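Local coordinates for beta-catenin homolog sys-1 (Caenorhabditis elegans, PDB 3C2G), which acts as a beta-catenin-like transcription coregulator of the Wnt asymmetry pathway, binding the TCF factor POP-1 directly and activating or repressing its target genes, at residues His373-Lys378 with Cys399-Thr404; Ser366-Leu371 with Asn406-Met411; Phe328-Ile333 with Gly347-Val352; Pro380-Leu385 with Asn392-Ile397. One frame throughout, in Å; residues are numbered along the deposited sequence.

Contact 1: residues His373-Lys378 with Cys399-Thr404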
loop_
_atom_site.group_PDB
_atom_site.type_symbol
_atom_site.label_atom_id
_atom_site.label_comp_id
_atom_site.label_asym_id
_atom_site.label_seq_id
_atom_site.Cartn_x
_atom_site.Cartn_y
_atom_site.Cartn_z
ATOM N N HIS A 373 -5.330 20.948 10.506
ATOM C CA HIS A 373 -5.179 22.328 10.076
ATOM C C HIS A 373 -3.709 22.669 9.845
ATOM O O HIS A 373 -3.362 23.326 8.871
ATOM C CB HIS A 373 -5.816 23.283 11.100
ATOM C CG HIS A 373 -5.703 24.723 10.723
ATOM N ND1 HIS A 373 -4.596 25.491 11.030
ATOM C CD2 HIS A 373 -6.545 25.533 10.039
ATOM C CE1 HIS A 373 -4.768 26.710 10.554
ATOM N NE2 HIS A 373 -5.945 26.765 9.954
ATOM N N THR A 374 -2.854 22.219 10.749
ATOM C CA THR A 374 -1.426 22.448 10.651
ATOM C C THR A 374 -0.801 21.724 9.445
ATOM O O THR A 374 0.048 22.281 8.760
ATOM C CB THR A 374 -0.736 22.009 11.958
ATOM O OG1 THR A 374 -1.363 22.671 13.062
ATOM C CG2 THR A 374 0.763 22.327 11.951
ATOM N N ILE A 375 -1.236 20.496 9.174
ATOM C CA ILE A 375 -0.663 19.729 8.067
ATOM C C ILE A 375 -1.016 20.340 6.725
ATOM O O ILE A 375 -0.159 20.479 5.867
ATOM C CB ILE A 375 -1.063 18.241 8.119
ATOM C CG1 ILE A 375 -0.407 17.576 9.311
ATOM C CG2 ILE A 375 -0.615 17.520 6.879
ATOM C CD1 ILE A 375 -1.262 16.487 9.880
ATOM N N ILE A 376 -2.272 20.718 6.549
ATOM C CA ILE A 376 -2.692 21.355 5.309
ATOM C C ILE A 376 -1.936 22.679 5.085
ATOM O O ILE A 376 -1.448 22.927 3.985
ATOM C CB ILE A 376 -4.215 21.558 5.286
ATOM C CG1 ILE A 376 -4.912 20.203 5.209
ATOM C CG2 ILE A 376 -4.639 22.418 4.105
ATOM C CD1 ILE A 376 -6.343 20.234 5.642
ATOM N N SER A 377 -1.804 23.482 6.145
ATOM C CA SER A 377 -1.203 24.831 6.091
ATOM C C SER A 377 0.276 24.901 5.741
ATOM O O SER A 377 0.749 25.941 5.284
ATOM C CB SER A 377 -1.390 25.557 7.424
ATOM O OG SER A 377 -2.755 25.782 7.673
ATOM N N LYS A 378 1.003 23.816 5.983
ATOM C CA LYS A 378 2.455 23.821 5.827
ATOM C C LYS A 378 2.910 23.749 4.367
ATOM O O LYS A 378 4.051 24.072 4.063
ATOM C CB LYS A 378 3.093 22.692 6.651
ATOM C CG LYS A 378 2.941 21.315 6.023
ATOM C CD LYS A 378 3.127 20.191 7.035
ATOM C CE LYS A 378 4.513 19.565 6.944
ATOM N NZ LYS A 378 4.657 18.512 7.984
ATOM N N CYS A 399 -5.829 15.699 0.739
ATOM C CA CYS A 399 -7.031 14.921 0.539
ATOM C C CYS A 399 -7.334 14.022 1.738
ATOM O O CYS A 399 -8.480 13.951 2.169
ATOM C CB CYS A 399 -6.934 14.111 -0.734
ATOM S SG CYS A 399 -8.518 13.415 -1.182
ATOM N N ASN A 400 -6.308 13.354 2.279
ATOM C CA ASN A 400 -6.448 12.591 3.518
ATOM C C ASN A 400 -6.935 13.430 4.690
ATOM O O ASN A 400 -7.791 12.990 5.451
ATOM C CB ASN A 400 -5.112 11.962 3.933
ATOM C CG ASN A 400 -4.682 10.819 3.027
ATOM O OD1 ASN A 400 -5.501 10.184 2.364
ATOM N ND2 ASN A 400 -3.389 10.542 3.022
ATOM N N CYS A 401 -6.363 14.613 4.864
ATOM C CA CYS A 401 -6.720 15.461 6.002
ATOM C C CYS A 401 -8.186 15.899 5.962
ATOM O O CYS A 401 -8.899 15.762 6.949
ATOM C CB CYS A 401 -5.788 16.660 6.105
ATOM S SG CYS A 401 -4.074 16.251 6.575
ATOM N N LEU A 402 -8.640 16.360 4.800
ATOM C CA LEU A 402 -10.013 16.801 4.614
ATOM C C LEU A 402 -11.011 15.663 4.721
ATOM O O LEU A 402 -12.140 15.858 5.193
ATOM C CB LEU A 402 -10.175 17.509 3.276
ATOM C CG LEU A 402 -9.349 18.773 3.057
ATOM C CD1 LEU A 402 -9.497 19.164 1.619
ATOM C CD2 LEU A 402 -9.748 19.945 3.979
ATOM N N ARG A 403 -10.615 14.473 4.289
ATOM C CA ARG A 403 -11.474 13.298 4.471
ATOM C C ARG A 403 -11.612 12.975 5.974
ATOM O O ARG A 403 -12.674 12.588 6.447
ATOM C CB ARG A 403 -10.926 12.103 3.684
ATOM C CG ARG A 403 -12.000 11.224 3.063
ATOM C CD ARG A 403 -11.434 10.076 2.176
ATOM N NE ARG A 403 -10.232 9.472 2.747
ATOM C CZ ARG A 403 -9.017 9.601 2.224
ATOM N NH1 ARG A 403 -8.851 10.291 1.091
ATOM N NH2 ARG A 403 -7.969 9.044 2.838
ATOM N N THR A 404 -10.544 13.168 6.734
ATOM C CA THR A 404 -10.629 12.983 8.169
ATOM C C THR A 404 -11.541 14.043 8.785
ATOM O O THR A 404 -12.371 13.717 9.635
ATOM C CB THR A 404 -9.251 13.042 8.831
ATOM O OG1 THR A 404 -8.376 12.141 8.152
ATOM C CG2 THR A 404 -9.344 12.680 10.314
#

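Contact 2: residues Ser366-Leu371 with Asn406-Met411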
loop_
_atom_site.group_PDB
_atom_site.type_symbol
_atom_site.label_atom_id
_atom_site.label_comp_id
_atom_site.label_asym_id
_atom_site.label_seq_id
_atom_site.Cartn_x
_atom_site.Cartn_y
_atom_site.Cartn_z
ATOM N N SER A 366 -6.926 14.523 21.621
ATOM C CA SER A 366 -5.512 14.698 21.325
ATOM C C SER A 366 -5.289 15.762 20.256
ATOM O O SER A 366 -4.201 15.846 19.675
ATOM C CB SER A 366 -4.874 13.366 20.939
ATOM O OG SER A 366 -5.196 12.384 21.917
ATOM N N ASN A 367 -6.317 16.575 20.011
ATOM C CA ASN A 367 -6.226 17.709 19.092
ATOM C C ASN A 367 -6.099 17.328 17.624
ATOM O O ASN A 367 -5.499 18.058 16.842
ATOM C CB ASN A 367 -5.078 18.659 19.492
ATOM C CG ASN A 367 -5.517 19.724 20.497
ATOM O OD1 ASN A 367 -6.569 19.605 21.140
ATOM N ND2 ASN A 367 -4.713 20.777 20.630
ATOM N N ALA A 368 -6.664 16.189 17.247
ATOM C CA ALA A 368 -6.546 15.722 15.871
ATOM C C ALA A 368 -6.971 16.797 14.868
ATOM O O ALA A 368 -6.304 16.996 13.859
ATOM C CB ALA A 368 -7.343 14.440 15.661
ATOM N N ILE A 369 -8.061 17.507 15.156
ATOM C CA ILE A 369 -8.571 18.510 14.216
ATOM C C ILE A 369 -7.594 19.666 14.049
ATOM O O ILE A 369 -7.297 20.078 12.926
ATOM C CB ILE A 369 -10.012 18.990 14.555
ATOM C CG1 ILE A 369 -10.980 17.810 14.474
ATOM C CG2 ILE A 369 -10.458 20.073 13.580
ATOM C CD1 ILE A 369 -12.250 17.957 15.285
ATOM N N PHE A 370 -7.067 20.168 15.155
ATOM C CA PHE A 370 -6.010 21.160 15.081
ATOM C C PHE A 370 -4.857 20.686 14.179
ATOM O O PHE A 370 -4.339 21.450 13.365
ATOM C CB PHE A 370 -5.475 21.460 16.479
ATOM C CG PHE A 370 -5.264 22.912 16.739
ATOM C CD1 PHE A 370 -6.170 23.624 17.530
ATOM C CD2 PHE A 370 -4.166 23.584 16.184
ATOM C CE1 PHE A 370 -5.989 24.980 17.777
ATOM C CE2 PHE A 370 -3.970 24.946 16.418
ATOM C CZ PHE A 370 -4.885 25.646 17.223
ATOM N N LEU A 371 -4.462 19.423 14.328
ATOM C CA LEU A 371 -3.335 18.886 13.591
ATOM C C LEU A 371 -3.583 18.841 12.097
ATOM O O LEU A 371 -2.678 19.154 11.314
ATOM C CB LEU A 371 -2.948 17.500 14.111
ATOM C CG LEU A 371 -1.785 16.815 13.387
ATOM C CD1 LEU A 371 -0.520 17.625 13.537
ATOM C CD2 LEU A 371 -1.593 15.423 13.911
ATOM N N ASN A 406 -14.029 15.554 7.411
ATOM C CA ASN A 406 -15.400 15.272 7.020
ATOM C C ASN A 406 -16.031 14.162 7.845
ATOM O O ASN A 406 -17.217 14.226 8.164
ATOM C CB ASN A 406 -15.477 14.961 5.524
ATOM C CG ASN A 406 -15.067 16.153 4.646
ATOM O OD1 ASN A 406 -14.878 17.275 5.131
ATOM N ND2 ASN A 406 -14.933 15.906 3.345
ATOM N N ASN A 407 -15.234 13.163 8.216
ATOM C CA ASN A 407 -15.687 12.117 9.140
ATOM C C ASN A 407 -16.001 12.632 10.545
ATOM O O ASN A 407 -16.827 12.049 11.235
ATOM C CB ASN A 407 -14.691 10.957 9.190
ATOM C CG ASN A 407 -14.653 10.166 7.889
ATOM O OD1 ASN A 407 -15.610 10.195 7.106
ATOM N ND2 ASN A 407 -13.539 9.471 7.640
ATOM N N PHE A 408 -15.362 13.729 10.953
ATOM C CA PHE A 408 -15.695 14.406 12.215
ATOM C C PHE A 408 -16.986 15.221 12.132
ATOM O O PHE A 408 -17.837 15.127 13.006
ATOM C CB PHE A 408 -14.577 15.351 12.663
ATOM C CG PHE A 408 -13.366 14.665 13.187
ATOM C CD1 PHE A 408 -13.462 13.727 14.198
ATOM C CD2 PHE A 408 -12.114 14.987 12.691
ATOM C CE1 PHE A 408 -12.332 13.095 14.683
ATOM C CE2 PHE A 408 -10.973 14.362 13.173
ATOM C CZ PHE A 408 -11.084 13.412 14.172
ATOM N N LEU A 409 -17.121 16.032 11.086
ATOM C CA LEU A 409 -18.187 17.034 11.026
ATOM C C LEU A 409 -19.596 16.438 11.020
ATOM O O LEU A 409 -20.549 17.114 11.376
ATOM C CB LEU A 409 -17.977 18.008 9.861
ATOM C CG LEU A 409 -16.719 18.884 9.921
ATOM C CD1 LEU A 409 -16.433 19.607 8.599
ATOM C CD2 LEU A 409 -16.774 19.871 11.076
HETATM N N MSE A 410 -19.709 15.169 10.647
HETATM C CA MSE A 410 -20.981 14.450 10.671
HETATM C C MSE A 410 -21.663 14.524 12.033
HETATM O O MSE A 410 -22.858 14.829 12.116
HETATM C CB MSE A 410 -20.763 12.989 10.282
HETATM C CG MSE A 410 -19.967 12.812 9.004
HETATM SE SE MSE A 410 -21.041 12.779 7.361
HETATM C CE MSE A 410 -22.219 14.336 7.594
HETATM N N MSE A 411 -20.891 14.261 13.088
HETATM C CA MSE A 411 -21.355 14.336 14.477
HETATM C C MSE A 411 -22.298 15.503 14.766
HETATM O O MSE A 411 -23.290 15.347 15.459
HETATM C CB MSE A 411 -20.159 14.462 15.425
HETATM C CG MSE A 411 -19.249 13.247 15.504
HETATM SE SE MSE A 411 -17.593 13.664 16.488
HETATM C CE MSE A 411 -18.362 14.258 18.203
#

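Contact 3: residues Phe328-Ile333 with Gly347-Val352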
loop_
_atom_site.group_PDB
_atom_site.type_symbol
_atom_site.label_atom_id
_atom_site.label_comp_id
_atom_site.label_asym_id
_atom_site.label_seq_id
_atom_site.Cartn_x
_atom_site.Cartn_y
_atom_site.Cartn_z
ATOM N N PHE A 328 -0.083 8.612 20.082
ATOM C CA PHE A 328 1.298 8.416 19.645
ATOM C C PHE A 328 1.432 8.709 18.165
ATOM O O PHE A 328 2.314 9.445 17.745
ATOM C CB PHE A 328 1.794 6.998 19.964
ATOM C CG PHE A 328 3.140 6.678 19.365
ATOM C CD1 PHE A 328 4.313 7.084 20.002
ATOM C CD2 PHE A 328 3.234 5.990 18.150
ATOM C CE1 PHE A 328 5.575 6.803 19.439
ATOM C CE2 PHE A 328 4.476 5.714 17.581
ATOM C CZ PHE A 328 5.653 6.117 18.229
ATOM N N LEU A 329 0.544 8.127 17.370
ATOM C CA LEU A 329 0.544 8.357 15.927
ATOM C C LEU A 329 0.300 9.817 15.529
ATOM O O LEU A 329 0.917 10.307 14.593
ATOM C CB LEU A 329 -0.437 7.412 15.227
ATOM C CG LEU A 329 -0.044 5.926 15.344
ATOM C CD1 LEU A 329 -1.110 5.041 14.746
ATOM C CD2 LEU A 329 1.327 5.630 14.698
ATOM N N LEU A 330 -0.577 10.518 16.242
ATOM C CA LEU A 330 -0.769 11.939 15.984
ATOM C C LEU A 330 0.494 12.735 16.257
ATOM O O LEU A 330 0.831 13.634 15.496
ATOM C CB LEU A 330 -1.944 12.495 16.791
ATOM C CG LEU A 330 -3.273 11.906 16.333
ATOM C CD1 LEU A 330 -4.334 12.086 17.391
ATOM C CD2 LEU A 330 -3.688 12.501 15.001
ATOM N N ARG A 331 1.193 12.390 17.333
ATOM C CA ARG A 331 2.458 13.024 17.668
ATOM C C ARG A 331 3.488 12.792 16.572
ATOM O O ARG A 331 4.182 13.715 16.155
ATOM C CB ARG A 331 2.984 12.494 18.995
ATOM C CG ARG A 331 3.894 13.469 19.738
ATOM C CD ARG A 331 4.249 12.954 21.154
ATOM N NE ARG A 331 3.105 12.326 21.843
ATOM C CZ ARG A 331 3.093 11.074 22.310
ATOM N NH1 ARG A 331 4.174 10.301 22.196
ATOM N NH2 ARG A 331 2.005 10.598 22.906
ATOM N N LEU A 332 3.567 11.551 16.101
ATOM C CA LEU A 332 4.444 11.192 14.990
ATOM C C LEU A 332 4.172 12.020 13.741
ATOM O O LEU A 332 5.092 12.565 13.155
ATOM C CB LEU A 332 4.324 9.698 14.670
ATOM C CG LEU A 332 5.383 9.177 13.699
ATOM C CD1 LEU A 332 6.759 9.231 14.369
ATOM C CD2 LEU A 332 5.057 7.763 13.219
ATOM N N ILE A 333 2.911 12.110 13.336
ATOM C CA ILE A 333 2.522 12.881 12.158
ATOM C C ILE A 333 2.889 14.367 12.325
ATOM O O ILE A 333 3.328 15.027 11.385
ATOM C CB ILE A 333 1.014 12.702 11.881
ATOM C CG1 ILE A 333 0.734 11.300 11.354
ATOM C CG2 ILE A 333 0.494 13.726 10.892
ATOM C CD1 ILE A 333 -0.675 10.816 11.682
ATOM N N GLY A 347 -3.493 9.047 6.168
ATOM C CA GLY A 347 -4.307 8.054 5.481
ATOM C C GLY A 347 -4.909 7.103 6.492
ATOM O O GLY A 347 -6.103 6.829 6.465
ATOM N N PHE A 348 -4.077 6.623 7.407
ATOM C CA PHE A 348 -4.513 5.798 8.519
ATOM C C PHE A 348 -5.564 6.483 9.420
ATOM O O PHE A 348 -6.538 5.856 9.841
ATOM C CB PHE A 348 -3.297 5.383 9.358
ATOM C CG PHE A 348 -3.656 4.654 10.610
ATOM C CD1 PHE A 348 -3.857 3.286 10.596
ATOM C CD2 PHE A 348 -3.828 5.341 11.801
ATOM C CE1 PHE A 348 -4.200 2.603 11.771
ATOM C CE2 PHE A 348 -4.188 4.679 12.966
ATOM C CZ PHE A 348 -4.366 3.309 12.955
ATOM N N LEU A 349 -5.333 7.751 9.736
ATOM C CA LEU A 349 -6.218 8.523 10.583
ATOM C C LEU A 349 -7.616 8.602 9.968
ATOM O O LEU A 349 -8.615 8.356 10.645
ATOM C CB LEU A 349 -5.631 9.926 10.772
ATOM C CG LEU A 349 -6.306 10.865 11.766
ATOM C CD1 LEU A 349 -6.406 10.241 13.178
ATOM C CD2 LEU A 349 -5.580 12.219 11.787
ATOM N N SER A 350 -7.675 8.882 8.670
ATOM C CA SER A 350 -8.954 9.017 7.963
ATOM C C SER A 350 -9.800 7.759 8.023
ATOM O O SER A 350 -11.006 7.857 8.215
ATOM C CB SER A 350 -8.749 9.441 6.515
ATOM O OG SER A 350 -8.033 8.447 5.813
ATOM N N ASN A 351 -9.174 6.587 7.879
ATOM C CA ASN A 351 -9.898 5.317 7.979
ATOM C C ASN A 351 -10.227 4.913 9.410
ATOM O O ASN A 351 -11.303 4.373 9.668
ATOM C CB ASN A 351 -9.136 4.174 7.312
ATOM C CG ASN A 351 -9.124 4.273 5.802
ATOM O OD1 ASN A 351 -10.027 4.837 5.192
ATOM N ND2 ASN A 351 -8.086 3.714 5.186
ATOM N N VAL A 352 -9.307 5.154 10.341
ATOM C CA VAL A 352 -9.502 4.648 11.700
ATOM C C VAL A 352 -10.673 5.358 12.397
ATOM O O VAL A 352 -11.372 4.733 13.190
ATOM C CB VAL A 352 -8.211 4.689 12.562
ATOM C CG1 VAL A 352 -7.963 6.076 13.160
ATOM C CG2 VAL A 352 -8.265 3.658 13.669
#

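Contact 4: residues Pro380-Leu385 with Asn392-Ile397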
loop_
_atom_site.group_PDB
_atom_site.type_symbol
_atom_site.label_atom_id
_atom_site.label_comp_id
_atom_site.label_asym_id
_atom_site.label_seq_id
_atom_site.Cartn_x
_atom_site.Cartn_y
_atom_site.Cartn_z
ATOM N N PRO A 380 2.958 24.565 0.174
ATOM C CA PRO A 380 2.689 25.649 -0.758
ATOM C C PRO A 380 1.495 25.286 -1.632
ATOM O O PRO A 380 0.977 24.171 -1.532
ATOM C CB PRO A 380 3.966 25.711 -1.601
ATOM C CG PRO A 380 4.527 24.347 -1.542
ATOM C CD PRO A 380 4.180 23.818 -0.181
ATOM N N ARG A 381 1.065 26.221 -2.471
ATOM C CA ARG A 381 0.031 25.948 -3.444
ATOM C C ARG A 381 0.537 24.871 -4.392
ATOM O O ARG A 381 1.740 24.767 -4.641
ATOM C CB ARG A 381 -0.312 27.214 -4.228
ATOM C CG ARG A 381 -0.771 28.405 -3.389
ATOM C CD ARG A 381 -1.244 29.544 -4.305
ATOM N NE ARG A 381 -0.331 29.759 -5.435
ATOM C CZ ARG A 381 0.644 30.667 -5.457
ATOM N NH1 ARG A 381 1.424 30.775 -6.527
ATOM N NH2 ARG A 381 0.841 31.470 -4.414
ATOM N N LEU A 382 -0.379 24.071 -4.921
ATOM C CA LEU A 382 -0.010 22.985 -5.822
ATOM C C LEU A 382 0.702 23.478 -7.077
ATOM O O LEU A 382 1.554 22.776 -7.622
ATOM C CB LEU A 382 -1.234 22.148 -6.197
ATOM C CG LEU A 382 -1.954 21.430 -5.050
ATOM C CD1 LEU A 382 -3.267 20.845 -5.561
ATOM C CD2 LEU A 382 -1.082 20.353 -4.400
ATOM N N ASP A 383 0.365 24.690 -7.522
ATOM C CA ASP A 383 1.027 25.287 -8.688
ATOM C C ASP A 383 2.508 25.634 -8.443
ATOM O O ASP A 383 3.266 25.795 -9.389
ATOM C CB ASP A 383 0.226 26.478 -9.278
ATOM C CG ASP A 383 -0.156 27.538 -8.235
ATOM O OD1 ASP A 383 0.415 27.548 -7.120
ATOM O OD2 ASP A 383 -1.039 28.379 -8.541
ATOM N N GLU A 384 2.914 25.717 -7.178
ATOM C CA GLU A 384 4.304 26.017 -6.827
ATOM C C GLU A 384 5.175 24.771 -6.626
ATOM O O GLU A 384 6.260 24.867 -6.055
ATOM C CB GLU A 384 4.372 26.872 -5.561
ATOM C CG GLU A 384 3.761 28.246 -5.668
ATOM C CD GLU A 384 4.015 29.073 -4.417
ATOM O OE1 GLU A 384 3.081 29.227 -3.596
ATOM O OE2 GLU A 384 5.155 29.555 -4.243
ATOM N N LEU A 385 4.707 23.609 -7.074
ATOM C CA LEU A 385 5.479 22.373 -6.934
ATOM C C LEU A 385 5.826 21.796 -8.298
ATOM O O LEU A 385 4.933 21.456 -9.081
ATOM C CB LEU A 385 4.730 21.340 -6.086
ATOM C CG LEU A 385 4.490 21.666 -4.607
ATOM C CD1 LEU A 385 3.392 20.777 -4.040
ATOM C CD2 LEU A 385 5.767 21.554 -3.772
ATOM N N ASN A 392 1.878 15.224 -6.486
ATOM C CA ASN A 392 0.820 14.257 -6.246
ATOM C C ASN A 392 0.733 13.824 -4.771
ATOM O O ASN A 392 -0.353 13.565 -4.261
ATOM C CB ASN A 392 0.928 13.049 -7.177
ATOM C CG ASN A 392 -0.379 12.265 -7.262
ATOM O OD1 ASN A 392 -1.360 12.725 -7.844
ATOM N ND2 ASN A 392 -0.396 11.085 -6.671
ATOM N N ARG A 393 1.872 13.773 -4.087
ATOM C CA ARG A 393 1.901 13.362 -2.684
ATOM C C ARG A 393 1.200 14.386 -1.780
ATOM O O ARG A 393 0.362 14.024 -0.949
ATOM C CB ARG A 393 3.342 13.107 -2.208
ATOM C CG ARG A 393 3.498 11.899 -1.290
ATOM C CD ARG A 393 3.003 10.649 -2.023
ATOM N NE ARG A 393 3.292 9.375 -1.352
ATOM C CZ ARG A 393 2.844 8.193 -1.778
ATOM N NH1 ARG A 393 2.079 8.103 -2.867
ATOM N NH2 ARG A 393 3.150 7.094 -1.105
ATOM N N VAL A 394 1.553 15.653 -1.957
ATOM C CA VAL A 394 0.972 16.743 -1.196
ATOM C C VAL A 394 -0.540 16.742 -1.414
ATOM O O VAL A 394 -1.323 16.977 -0.499
ATOM C CB VAL A 394 1.581 18.091 -1.628
ATOM C CG1 VAL A 394 0.822 19.267 -1.001
ATOM C CG2 VAL A 394 3.057 18.144 -1.248
ATOM N N CYS A 395 -0.918 16.432 -2.639
ATOM C CA CYS A 395 -2.280 16.410 -3.065
ATOM C C CYS A 395 -3.062 15.312 -2.336
ATOM O O CYS A 395 -4.131 15.569 -1.797
ATOM C CB CYS A 395 -2.288 16.203 -4.574
ATOM S SG CYS A 395 -3.879 16.193 -5.341
ATOM N N GLU A 396 -2.513 14.104 -2.309
ATOM C CA GLU A 396 -3.066 12.991 -1.543
ATOM C C GLU A 396 -3.043 13.237 -0.024
ATOM O O GLU A 396 -3.912 12.754 0.706
ATOM C CB GLU A 396 -2.297 11.712 -1.883
ATOM C CG GLU A 396 -2.577 11.134 -3.291
ATOM C CD GLU A 396 -1.515 10.127 -3.746
ATOM O OE1 GLU A 396 -0.326 10.291 -3.386
ATOM O OE2 GLU A 396 -1.867 9.178 -4.482
ATOM N N ILE A 397 -2.056 13.985 0.453
ATOM C CA ILE A 397 -1.982 14.337 1.872
ATOM C C ILE A 397 -3.139 15.262 2.307
ATOM O O ILE A 397 -3.853 14.967 3.273
ATOM C CB ILE A 397 -0.610 14.949 2.248
ATOM C CG1 ILE A 397 0.480 13.865 2.183
ATOM C CG2 ILE A 397 -0.673 15.575 3.641
ATOM C CD1 ILE A 397 1.876 14.350 2.444
#

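Contact 1: residues His373-Lys378 with Cys399-Thr404
Cys-401 fits its short side chain between Ile-375 and Ile-376, and these three residues account for most of the surface buried where helix 368-377 lies against helix 388-409. The cysteine divides its contacts. Its CB takes the tip of Ile-376, CD1 standing 3.6 Å from Cys-401 CB. Its sulfur is turned to the other isoleucine, with Cys-401 SG 3.7 Å from the branch methyl CG2 of Ile-375. SG stands beside the backbone N of its own residue and anti to the carbonyl carbon (chi1 -69°), which aims it at Ile-375. Ile-376 reaches farther: its CD1 also meets Leu-402 CD2 at 3.8 Å, the two side chains crossing at about a right angle. Over these short segments the helix axes run roughly antiparallel (153°) and approach to 9.7 Å; the closest backbone pair is Ile-376 and Cys-401, 7.2 Å between their CA atoms. Leu-402 packs onward against helix 457-472, and Ile-376 against Ile-439 of helix 437-448. The polar residues work away from this seam. Arg-403 NH2 donates a hydrogen bond of 2.8 Å to Asn-400 OD1 and makes another with Ser-350 OG of helix 339-352, while Asn-400 and Arg-403 both pack on the bound peptide. Such a division fits an armadillo repeat protein, in which stacked helices bury apolar flanks and line a peptide groove with polar side chains. Between the two segments themselves the chemistry is purely apolar, aliphatic carbon and sulfur against aliphatic carbon, so shape and burial rather than directed bonds hold them together.

Contact 2: residues Ser366-Leu371 with Asn406-Met411
Phe-408 packs on Ile-369 and Ala-368 in a buried, wholly apolar contact that joins the first turn of helix 368-377 to the C-terminal part of helix 388-409. Ile-369 sets its CD1 over one face of the ring, 4.2 Å from the Phe-408 centroid and 22° off the normal, a CH-pi contact displaced toward the rim. Separately, Ile-369 CG1 comes to 3.5 Å of Phe-408 CD2. The two side chains slide past each other in opposite directions. CG of the phenylalanine stands beside its own backbone N, anti to the carbonyl carbon (chi1 -73°), which sends the ring across to the other helix. There Phe-408 CZ meets Ala-368 CB at 4.2 Å, the methyl approaching obliquely. Cutting Phe-408 back to an alanine is likely to open a gap between the helices, leaving Ile-369 CD1 without its ring face and Ala-368 CB without its neighbour. Just before the contact, Asn-367, with positive phi, is the C-prime residue of a Schellman motif that ends helix 357-365. That helix also lines the site, through Ala-363, Ile-364 and Lys-360, while helix 425-432 touches Ile-369 through Gln-430 and helix 325-335 packs on Leu-371.

Contact 3: residues Phe328-Ile333 with Gly347-Val352
Leu-329 and Leu-330 of helix 325-335 meet Phe-348 and Leu-349 of helix 339-352 in two neighbouring apolar pairs. In the aliphatic-aromatic pair, CD1 of Leu-329 comes 3.6 Å from Phe-348 CE2, approaching the ring obliquely, and the side chains cross at about a right angle. Phe-348 has its CG anti to the backbone N (chi1 174°), a torsion that carries the ring over toward Leu-329; one face of the ring, near its rim, is backed from within its own helix by Val-352 CB. The second pair is purely aliphatic. Leu-330 CD2 lies 3.7 Å from Leu-349 CD2 and 4.0 Å from Leu-349 CD1, so one methyl rests against both branches of the opposing leucine, again nearly at a right angle. Leu-330 and Leu-349 are also the nearest backbone pair, with 8.4 Å between their CA atoms. Polar bonding stays within helix 339-352 or turns elsewhere: Ser-350 OG donates to Gly-347 O at 2.6 Å. Asn-351 ND2 bonds to Ser-312 OG and to the backbone of the bound peptide, consistent with a peptide-facing side distinct from the side that carries Leu-349. The contact is sandwiched in the superhelical stack: helix 298-311 meets Leu-329 and Phe-348 through Leu-308, helix 368-377 meets Leu-330 and Leu-349 through Leu-371 and Leu-372, and helix 388-409 brings Thr-404 against Leu-349.

Contact 4: residues Pro380-Leu385 with Asn392-Ile397
Val-394 points its two methyls at two leucines of the turn that links helix 368-377 to helix 388-409 in the armadillo domain, and it has more surface buried here than any other residue of the two segments. Its CB, directed at the turn, already meets Leu-385 CD1 at 4.0 Å. From there the branches part. CG2, beside the backbone N, rests 3.9 Å from that same Leu-385 CD1. CG1, anti to the backbone N (chi1 171°), reaches the other leucine, standing 4.0 Å from Leu-382 CD2; these two side chains slide past each other in opposite directions. Leu-382 CD2 has a second neighbour in Cys-395 CB at 4.3 Å, a looser touch. Leu-382, on a short 3-10 segment, packs onward against Leu-457 and Leu-460 of helix 457-472, while Val-394 also touches Tyr-379. Charges gather away from this seam. Arg-381 NE donates to the syn lone pair of Asp-383 OD1 at 2.9 Å, the oxygen lying 26° out of the guanidinium plane, while Glu-384 OE1 lies over a face of the same group and interacts by charge alone. In helix 388-409, Arg-393 makes a salt bridge to Glu-340 and a cation-pi contact with Tyr-343. Between the two segments the contact is dispersive, aliphatic carbon to aliphatic carbon; a hydrogen bond from Arg-391 NH1 to Leu-385 O adds a polar tie nearby, and the salt-bridge network joins Arg-381, Asp-383 and Glu-384 to one another.

Overall arrangement
Contacts 1, 2 and 4 lie along helix 388-409: contacts 1 and 2 pair it with helix 368-377 at adjoining levels, and contact 4, nested within both, with the turn between the two helices. Contact 3, earlier in the chain, joins helices 325-335 and 339-352, touching contact 1 through Ile-333 on Ile-375 and contact 2 through Leu-330 on Leu-371. All four are apolar. Every touching residue of contacts 1, 2 and 3 is buried, whereas contact 4 includes a partly exposed leucine and is flanked by salt bridges. An aromatic ring features in contacts 2 and 3; a sulfur touches across only in contact 1. Contacts 1 to 3 adjoin the bound peptide, largely through asparagines and an arginine.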